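Local coordinates for protein phosphatidylinositol-specific phospholipase C (Listeria monocytogenes, PDB 2PLC) that belongs to the bacterial phosphatidylinositol-specific phospholipase C family and carries an X domain of the TIM-barrel class, at residues Q5-L10 with P143-V148; M173-G176 with V181-D184; Q200-A205 with F213-S218. All coordinates share one frame; numbering follows the deposited sequence.

Contact 1 of 3, residues Q5-L10 with P143-V148; sequences QWMSAL and PTLKDV
Leu-145 and Leu-10 meet at an oblique angle, one branch of the first pressing against the base of the second. Leu-145 CD1 comes to 3.5 Å from Leu-10 CB, tighter than ordinary carbon-carbon packing, and to 4.0 Å from Leu-10 CD1. In both leucines CG lies anti to the carbonyl carbon, beside the backbone N (chi1 -75° in Leu-145), and in both the CB points toward the opposing segment. The other branch of Leu-145 is turned to Met-7, whose CE stands 4.5 Å from Leu-145 CD2, a loose approach; the same leucine's CD1 is 4.1 Å from Met-7 O. The contact thus joins two loops of a TIM-barrel-class fold: the N-terminal one, which runs ahead of strand 20-24, and the one leading into strand 152-157. All three touching residues are buried. Nearer the backbone, Met-7 CG lies over the centre of the Trp-6 ring, 3.5 Å above the plane, while Trp-6 NE1 is bonded to Gly-57 O. Arg-149, which directly follows 143-148, bonds from NH1 to Met-7 O and from NH2 to Leu-10 O, and so ties the two loops together; Met-7 O also accepts Leu-10 N (3.1 Å).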
loop_
_atom_site.group_PDB
_atom_site.type_symbol
_atom_site.label_atom_id
_atom_site.label_comp_id
_atom_site.label_asym_id
_atom_site.label_seq_id
_atom_site.Cartn_x
_atom_site.Cartn_y
_atom_site.Cartn_z
ATOM N N GLN A 5 -3.722 -9.469 -13.592
ATOM C CA GLN A 5 -3.298 -8.448 -14.550
ATOM C C GLN A 5 -4.395 -7.427 -14.825
ATOM O O GLN A 5 -4.586 -7.015 -15.966
ATOM C CB GLN A 5 -2.884 -9.101 -15.873
ATOM C CG GLN A 5 -1.759 -10.117 -15.749
ATOM C CD GLN A 5 -1.255 -10.607 -17.090
ATOM O OE1 GLN A 5 -2.001 -10.653 -18.069
ATOM N NE2 GLN A 5 0.024 -10.970 -17.143
ATOM N N TRP A 6 -5.090 -6.989 -13.778
ATOM C CA TRP A 6 -6.178 -6.028 -13.946
ATOM C C TRP A 6 -5.769 -4.638 -14.425
ATOM O O TRP A 6 -6.494 -4.025 -15.208
ATOM C CB TRP A 6 -7.035 -5.927 -12.677
ATOM C CG TRP A 6 -6.363 -5.301 -11.467
ATOM C CD1 TRP A 6 -5.599 -5.939 -10.525
ATOM C CD2 TRP A 6 -6.487 -3.939 -11.022
ATOM N NE1 TRP A 6 -5.253 -5.064 -9.519
ATOM C CE2 TRP A 6 -5.783 -3.833 -9.797
ATOM C CE3 TRP A 6 -7.128 -2.803 -11.536
ATOM C CZ2 TRP A 6 -5.706 -2.634 -9.081
ATOM C CZ3 TRP A 6 -7.051 -1.613 -10.823
ATOM C CH2 TRP A 6 -6.345 -1.538 -9.607
ATOM N N MET A 7 -4.610 -4.150 -13.988
ATOM C CA MET A 7 -4.147 -2.819 -14.393
ATOM C C MET A 7 -3.716 -2.729 -15.856
ATOM O O MET A 7 -3.743 -1.652 -16.448
ATOM C CB MET A 7 -3.002 -2.336 -13.496
ATOM C CG MET A 7 -3.379 -2.191 -12.033
ATOM S SD MET A 7 -2.053 -1.489 -11.073
ATOM C CE MET A 7 -2.768 0.037 -10.553
ATOM N N SER A 8 -3.315 -3.857 -16.432
ATOM C CA SER A 8 -2.880 -3.895 -17.825
ATOM C C SER A 8 -4.028 -3.544 -18.767
ATOM O O SER A 8 -3.803 -3.055 -19.873
ATOM C CB SER A 8 -2.343 -5.282 -18.173
ATOM O OG SER A 8 -3.372 -6.250 -18.129
ATOM N N ALA A 9 -5.255 -3.794 -18.316
ATOM C CA ALA A 9 -6.453 -3.518 -19.102
ATOM C C ALA A 9 -6.941 -2.067 -18.993
ATOM O O ALA A 9 -7.999 -1.718 -19.523
ATOM C CB ALA A 9 -7.563 -4.481 -18.706
ATOM N N LEU A 10 -6.170 -1.228 -18.307
ATOM C CA LEU A 10 -6.522 0.177 -18.138
ATOM C C LEU A 10 -5.737 1.021 -19.134
ATOM O O LEU A 10 -4.680 0.607 -19.609
ATOM C CB LEU A 10 -6.225 0.639 -16.705
ATOM C CG LEU A 10 -7.093 0.105 -15.560
ATOM C CD1 LEU A 10 -6.538 0.587 -14.230
ATOM C CD2 LEU A 10 -8.536 0.553 -15.733
ATOM N N PRO A 143 2.077 10.365 -11.432
ATOM C CA PRO A 143 2.240 9.804 -12.777
ATOM C C PRO A 143 1.055 9.035 -13.337
ATOM O O PRO A 143 0.154 8.629 -12.606
ATOM C CB PRO A 143 3.447 8.888 -12.612
ATOM C CG PRO A 143 3.279 8.384 -11.222
ATOM C CD PRO A 143 2.932 9.647 -10.468
ATOM N N THR A 144 1.078 8.855 -14.653
ATOM C CA THR A 144 0.048 8.113 -15.362
ATOM C C THR A 144 0.543 6.677 -15.475
ATOM O O THR A 144 1.723 6.404 -15.247
ATOM C CB THR A 144 -0.208 8.690 -16.780
ATOM O OG1 THR A 144 0.977 8.583 -17.578
ATOM C CG2 THR A 144 -0.604 10.150 -16.686
ATOM N N LEU A 145 -0.357 5.763 -15.817
ATOM C CA LEU A 145 -0.004 4.357 -15.949
ATOM C C LEU A 145 1.103 4.116 -16.965
ATOM O O LEU A 145 1.821 3.119 -16.886
ATOM C CB LEU A 145 -1.231 3.533 -16.328
ATOM C CG LEU A 145 -2.268 3.262 -15.243
ATOM C CD1 LEU A 145 -3.364 2.401 -15.820
ATOM C CD2 LEU A 145 -1.619 2.542 -14.079
ATOM N N LYS A 146 1.248 5.033 -17.913
ATOM C CA LYS A 146 2.266 4.896 -18.939
ATOM C C LYS A 146 3.658 4.930 -18.306
ATOM O O LYS A 146 4.489 4.061 -18.579
ATOM C CB LYS A 146 2.106 6.004 -19.986
ATOM C CG LYS A 146 2.700 5.681 -21.353
ATOM C CD LYS A 146 4.143 6.161 -21.485
ATOM C CE LYS A 146 4.239 7.570 -22.087
ATOM N NZ LYS A 146 3.518 8.630 -21.314
ATOM N N ASP A 147 3.871 5.887 -17.406
ATOM C CA ASP A 147 5.157 6.071 -16.725
ATOM C C ASP A 147 5.524 5.027 -15.665
ATOM O O ASP A 147 6.700 4.869 -15.329
ATOM C CB ASP A 147 5.210 7.462 -16.084
ATOM C CG ASP A 147 4.939 8.577 -17.079
ATOM O OD1 ASP A 147 5.676 8.671 -18.084
ATOM O OD2 ASP A 147 3.985 9.356 -16.854
ATOM N N VAL A 148 4.521 4.329 -15.136
ATOM C CA VAL A 148 4.746 3.329 -14.096
ATOM C C VAL A 148 4.495 1.879 -14.515
ATOM O O VAL A 148 4.341 1.010 -13.659
ATOM C CB VAL A 148 3.901 3.639 -12.826
ATOM C CG1 VAL A 148 4.402 4.901 -12.143
ATOM C CG2 VAL A 148 2.430 3.787 -13.188
#

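Contact 2 of 3, residues M173-G176 with V181-D184; sequences MQFG and VIQD
The backbones of 173-176 and 181-184 stay well apart, their nearest CA atoms, those of Gly-176 and Ile-182, being 7.3 Å from each other, and no hydrogen bond joins them. Side chains bridge the interval at the surface of the molecule: Ile-182 extends its CD1 methyl over one face of the Phe-175 ring in a CH-pi contact, 4.0 Å from CD1 to the ring centroid and 27° off the ring normal. The methyl is displaced toward the far end of the ring, nearest to Phe-175 CZ at 3.6 Å and Phe-175 CE2 at 3.7 Å. The torsions are consistent with this meeting, for Phe-175 holds CG anti to its own N (chi1 -179°), whereas Ile-182 has CG1 anti to the carbonyl carbon, with CD1 at the end of an extended branch (chi2 175°). In this TIM-barrel-class protein the pair joins the loop just after strand 169-174, of the mixed sheet, to strand 180-183 at the edge of the parallel one. Gly-176, exposed and with a positive phi, adds a second point of contact, its CA 4.0 Å from Ile-182 CD1. The Phe-175 ring also takes part in a cation-pi interaction with Arg-104 and touches Leu-155 and Glu-157 of strand 152-157.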
loop_
_atom_site.group_PDB
_atom_site.type_symbol
_atom_site.label_atom_id
_atom_site.label_comp_id
_atom_site.label_asym_id
_atom_site.label_seq_id
_atom_site.Cartn_x
_atom_site.Cartn_y
_atom_site.Cartn_z
ATOM N N MET A 173 8.622 8.927 -4.109
ATOM C CA MET A 173 8.362 10.125 -3.318
ATOM C C MET A 173 8.263 9.838 -1.820
ATOM O O MET A 173 8.328 8.691 -1.381
ATOM C CB MET A 173 7.084 10.819 -3.820
ATOM C CG MET A 173 5.947 9.860 -4.162
ATOM S SD MET A 173 4.532 10.610 -5.003
ATOM C CE MET A 173 5.164 10.806 -6.665
ATOM N N GLN A 174 8.109 10.904 -1.046
ATOM C CA GLN A 174 8.004 10.820 0.401
ATOM C C GLN A 174 6.581 10.495 0.861
ATOM O O GLN A 174 5.606 11.045 0.344
ATOM C CB GLN A 174 8.439 12.151 1.010
ATOM C CG GLN A 174 8.384 12.196 2.520
ATOM C CD GLN A 174 8.050 13.577 3.043
ATOM O OE1 GLN A 174 8.186 14.580 2.331
ATOM N NE2 GLN A 174 7.592 13.638 4.289
ATOM N N PHE A 175 6.471 9.592 1.832
ATOM C CA PHE A 175 5.180 9.215 2.389
ATOM C C PHE A 175 4.731 10.416 3.203
ATOM O O PHE A 175 5.485 10.915 4.038
ATOM C CB PHE A 175 5.328 7.994 3.302
ATOM C CG PHE A 175 4.035 7.526 3.913
ATOM C CD1 PHE A 175 3.169 6.705 3.202
ATOM C CD2 PHE A 175 3.684 7.898 5.207
ATOM C CE1 PHE A 175 1.975 6.261 3.768
ATOM C CE2 PHE A 175 2.490 7.457 5.782
ATOM C CZ PHE A 175 1.636 6.638 5.059
ATOM N N GLY A 176 3.518 10.890 2.952
ATOM C CA GLY A 176 3.021 12.043 3.686
ATOM C C GLY A 176 3.284 13.365 2.985
ATOM O O GLY A 176 3.102 14.430 3.575
ATOM N N VAL A 181 -3.242 12.431 0.661
ATOM C CA VAL A 181 -4.227 12.676 1.708
ATOM C C VAL A 181 -4.325 11.356 2.467
ATOM O O VAL A 181 -4.715 10.335 1.895
ATOM C CB VAL A 181 -5.602 13.050 1.127
ATOM C CG1 VAL A 181 -6.603 13.264 2.252
ATOM C CG2 VAL A 181 -5.486 14.312 0.291
ATOM N N ILE A 182 -3.962 11.379 3.748
ATOM C CA ILE A 182 -3.967 10.165 4.561
ATOM C C ILE A 182 -4.993 10.078 5.699
ATOM O O ILE A 182 -5.089 10.966 6.547
ATOM C CB ILE A 182 -2.551 9.896 5.148
ATOM C CG1 ILE A 182 -1.517 9.861 4.020
ATOM C CG2 ILE A 182 -2.525 8.568 5.916
ATOM C CD1 ILE A 182 -0.098 9.729 4.494
ATOM N N GLN A 183 -5.772 9.001 5.687
ATOM C CA GLN A 183 -6.743 8.743 6.739
ATOM C C GLN A 183 -6.176 7.520 7.453
ATOM O O GLN A 183 -6.166 6.416 6.906
ATOM C CB GLN A 183 -8.135 8.444 6.169
ATOM C CG GLN A 183 -9.220 8.215 7.233
ATOM C CD GLN A 183 -9.266 6.784 7.755
ATOM O OE1 GLN A 183 -9.749 5.883 7.075
ATOM N NE2 GLN A 183 -8.772 6.575 8.973
ATOM N N ASP A 184 -5.650 7.737 8.652
ATOM C CA ASP A 184 -5.061 6.661 9.427
ATOM C C ASP A 184 -5.444 6.749 10.897
ATOM O O ASP A 184 -4.581 6.788 11.778
ATOM C CB ASP A 184 -3.540 6.679 9.269
ATOM C CG ASP A 184 -2.875 5.418 9.799
ATOM O OD1 ASP A 184 -3.551 4.379 9.928
ATOM O OD2 ASP A 184 -1.662 5.471 10.075
#

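Contact 3 of 3, residues Q200-A205 with F213-S218; sequences QTAYQA and FLNHIS
Helix-on-strand packing within a beta-alpha-beta unit is the essence of this buried contact: helix 191-207 connects strand 180-183 to strand 212-216, its parallel neighbour, and lies against the latter. The axes of helix 200-205 and strand 213-216 run nearly antiparallel, at 161°, with a closest approach of 9.0 Å. Such a crossover is the building unit of TIM-barrel-class folds, where the returning helix packs on the strands it joins.

Phe-213 presents a ring face to the helix. Ala-205 CA sits almost on the ring normal, only 7° off it and 3.6 Å from the centroid, in a CH-pi contact, while Ala-205 CB lies 3.6 Å from Phe-213 CG at the root of the ring. With CG anti to the carbonyl carbon (chi1 -77°), the phenyl group lies against the helix, and Gln-204 CB reaches Phe-213 CE2 at 4.0 Å. Thr-201 fills the region between this ring and Asn-215. Its CG2 is 3.9 Å from Phe-213 CD2 and 3.8 Å from Asn-215 CG, and the threonine and asparagine side chains pass each other in opposite directions. Asn-215 ND2 approaches Ala-202 N at 3.6 Å without forming a hydrogen bond there.

Two polar atoms bond to helix carbonyls: Thr-201 OG1 to Glu-197 O and Asn-215 ND2 to Ile-198 O. Ala-202 also touches Phe-240 of helix 226-246. The chemistry implies a mainly apolar interface, consistent with the small size of Ala-205 letting the ring face approach the helix backbone, while the buried asparagine adds a polar tie from strand to helix about two turns earlier.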
loop_
_atom_site.group_PDB
_atom_site.type_symbol
_atom_site.label_atom_id
_atom_site.label_comp_id
_atom_site.label_asym_id
_atom_site.label_seq_id
_atom_site.Cartn_x
_atom_site.Cartn_y
_atom_site.Cartn_z
ATOM N N GLN A 200 -16.195 9.315 4.234
ATOM C CA GLN A 200 -15.889 10.713 3.944
ATOM C C GLN A 200 -14.640 10.863 3.076
ATOM O O GLN A 200 -14.625 11.655 2.135
ATOM C CB GLN A 200 -15.728 11.500 5.244
ATOM C CG GLN A 200 -17.027 11.703 5.994
ATOM C CD GLN A 200 -16.835 12.394 7.328
ATOM O OE1 GLN A 200 -15.747 12.889 7.633
ATOM N NE2 GLN A 200 -17.892 12.423 8.140
ATOM N N THR A 201 -13.606 10.079 3.381
ATOM C CA THR A 201 -12.347 10.120 2.639
ATOM C C THR A 201 -12.498 9.574 1.227
ATOM O O THR A 201 -11.859 10.059 0.297
ATOM C CB THR A 201 -11.250 9.353 3.393
ATOM O OG1 THR A 201 -11.146 9.894 4.714
ATOM C CG2 THR A 201 -9.899 9.494 2.693
ATOM N N ALA A 202 -13.363 8.575 1.069
ATOM C CA ALA A 202 -13.618 7.983 -0.237
ATOM C C ALA A 202 -14.391 8.994 -1.074
ATOM O O ALA A 202 -14.176 9.113 -2.279
ATOM C CB ALA A 202 -14.428 6.719 -0.085
ATOM N N TYR A 203 -15.299 9.710 -0.416
ATOM C CA TYR A 203 -16.110 10.722 -1.071
ATOM C C TYR A 203 -15.221 11.844 -1.615
ATOM O O TYR A 203 -15.331 12.220 -2.781
ATOM C CB TYR A 203 -17.155 11.267 -0.091
ATOM C CG TYR A 203 -17.831 12.548 -0.536
ATOM C CD1 TYR A 203 -18.719 12.562 -1.620
ATOM C CD2 TYR A 203 -17.568 13.752 0.117
ATOM C CE1 TYR A 203 -19.322 13.750 -2.040
ATOM C CE2 TYR A 203 -18.163 14.940 -0.291
ATOM C CZ TYR A 203 -19.035 14.936 -1.370
ATOM O OH TYR A 203 -19.589 16.128 -1.777
ATOM N N GLN A 204 -14.323 12.352 -0.775
ATOM C CA GLN A 204 -13.412 13.419 -1.177
ATOM C C GLN A 204 -12.459 12.977 -2.286
ATOM O O GLN A 204 -12.134 13.755 -3.187
ATOM C CB GLN A 204 -12.613 13.920 0.026
ATOM C CG GLN A 204 -13.480 14.507 1.119
ATOM C CD GLN A 204 -12.877 15.752 1.742
ATOM O OE1 GLN A 204 -13.161 16.876 1.314
ATOM N NE2 GLN A 204 -12.044 15.560 2.763
ATOM N N ALA A 205 -12.033 11.719 -2.229
ATOM C CA ALA A 205 -11.127 11.167 -3.227
ATOM C C ALA A 205 -11.762 11.167 -4.612
ATOM O O ALA A 205 -11.089 11.440 -5.611
ATOM C CB ALA A 205 -10.725 9.752 -2.841
ATOM N N PHE A 213 -4.996 9.400 -2.291
ATOM C CA PHE A 213 -5.708 9.187 -1.036
ATOM C C PHE A 213 -5.419 7.799 -0.468
ATOM O O PHE A 213 -5.687 6.786 -1.121
ATOM C CB PHE A 213 -7.214 9.347 -1.237
ATOM C CG PHE A 213 -7.670 10.778 -1.342
ATOM C CD1 PHE A 213 -7.431 11.517 -2.496
ATOM C CD2 PHE A 213 -8.354 11.379 -0.292
ATOM C CE1 PHE A 213 -7.867 12.837 -2.600
ATOM C CE2 PHE A 213 -8.795 12.696 -0.387
ATOM C CZ PHE A 213 -8.550 13.426 -1.542
ATOM N N LEU A 214 -4.814 7.765 0.718
ATOM C CA LEU A 214 -4.507 6.514 1.403
ATOM C C LEU A 214 -5.584 6.375 2.477
ATOM O O LEU A 214 -5.511 6.995 3.532
ATOM C CB LEU A 214 -3.108 6.563 2.031
ATOM C CG LEU A 214 -1.841 6.507 1.160
ATOM C CD1 LEU A 214 -1.766 5.185 0.449
ATOM C CD2 LEU A 214 -1.788 7.641 0.156
ATOM N N ASN A 215 -6.600 5.579 2.177
ATOM C CA ASN A 215 -7.736 5.373 3.069
ATOM C C ASN A 215 -7.635 4.065 3.876
ATOM O O ASN A 215 -7.967 2.993 3.377
ATOM C CB ASN A 215 -9.006 5.373 2.207
ATOM C CG ASN A 215 -10.265 5.685 2.989
ATOM O OD1 ASN A 215 -10.253 5.802 4.217
ATOM N ND2 ASN A 215 -11.369 5.831 2.270
ATOM N N HIS A 216 -7.189 4.160 5.127
ATOM C CA HIS A 216 -7.058 2.985 5.987
ATOM C C HIS A 216 -8.359 2.459 6.575
ATOM O O HIS A 216 -9.040 3.154 7.332
ATOM C CB HIS A 216 -6.084 3.259 7.134
ATOM C CG HIS A 216 -4.654 3.327 6.703
ATOM N ND1 HIS A 216 -4.064 4.494 6.272
ATOM C CD2 HIS A 216 -3.705 2.367 6.607
ATOM C CE1 HIS A 216 -2.812 4.249 5.927
ATOM N NE2 HIS A 216 -2.569 2.965 6.120
ATOM N N ILE A 217 -8.699 1.227 6.223
ATOM C CA ILE A 217 -9.885 0.570 6.753
ATOM C C ILE A 217 -9.469 -0.068 8.100
ATOM O O ILE A 217 -10.289 -0.256 9.000
ATOM C CB ILE A 217 -10.365 -0.563 5.805
ATOM C CG1 ILE A 217 -10.466 -0.063 4.361
ATOM C CG2 ILE A 217 -11.681 -1.144 6.285
ATOM C CD1 ILE A 217 -11.508 0.972 4.134
ATOM N N SER A 218 -8.173 -0.357 8.232
ATOM C CA SER A 218 -7.593 -0.982 9.421
ATOM C C SER A 218 -7.588 -0.157 10.715
ATOM O O SER A 218 -7.561 1.074 10.687
ATOM C CB SER A 218 -6.165 -1.427 9.104
ATOM O OG SER A 218 -5.423 -0.364 8.525
#

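From the N terminus, contact 1 comes first, closing a long loop of 132 residues by bringing the segment ahead of strand 20-24 against the one leading into strand 152-157. Contact 2 then spans a short connection from strand 169-174 to strand 180-183; contact 3 follows, across the turn from helix 191-207 to strand 212-216. The three are in series, with none nested or crossing. Contact 1 touches neither of the others, their centres lying about 21 Å from its own, though its nearest atoms come within about 5 Å of contact 2. Contacts 2 and 3 touch through adjacent strands of the parallel sheet, where Val-181 O lies 2.8 Å from Leu-214 N, a probable hydrogen bond.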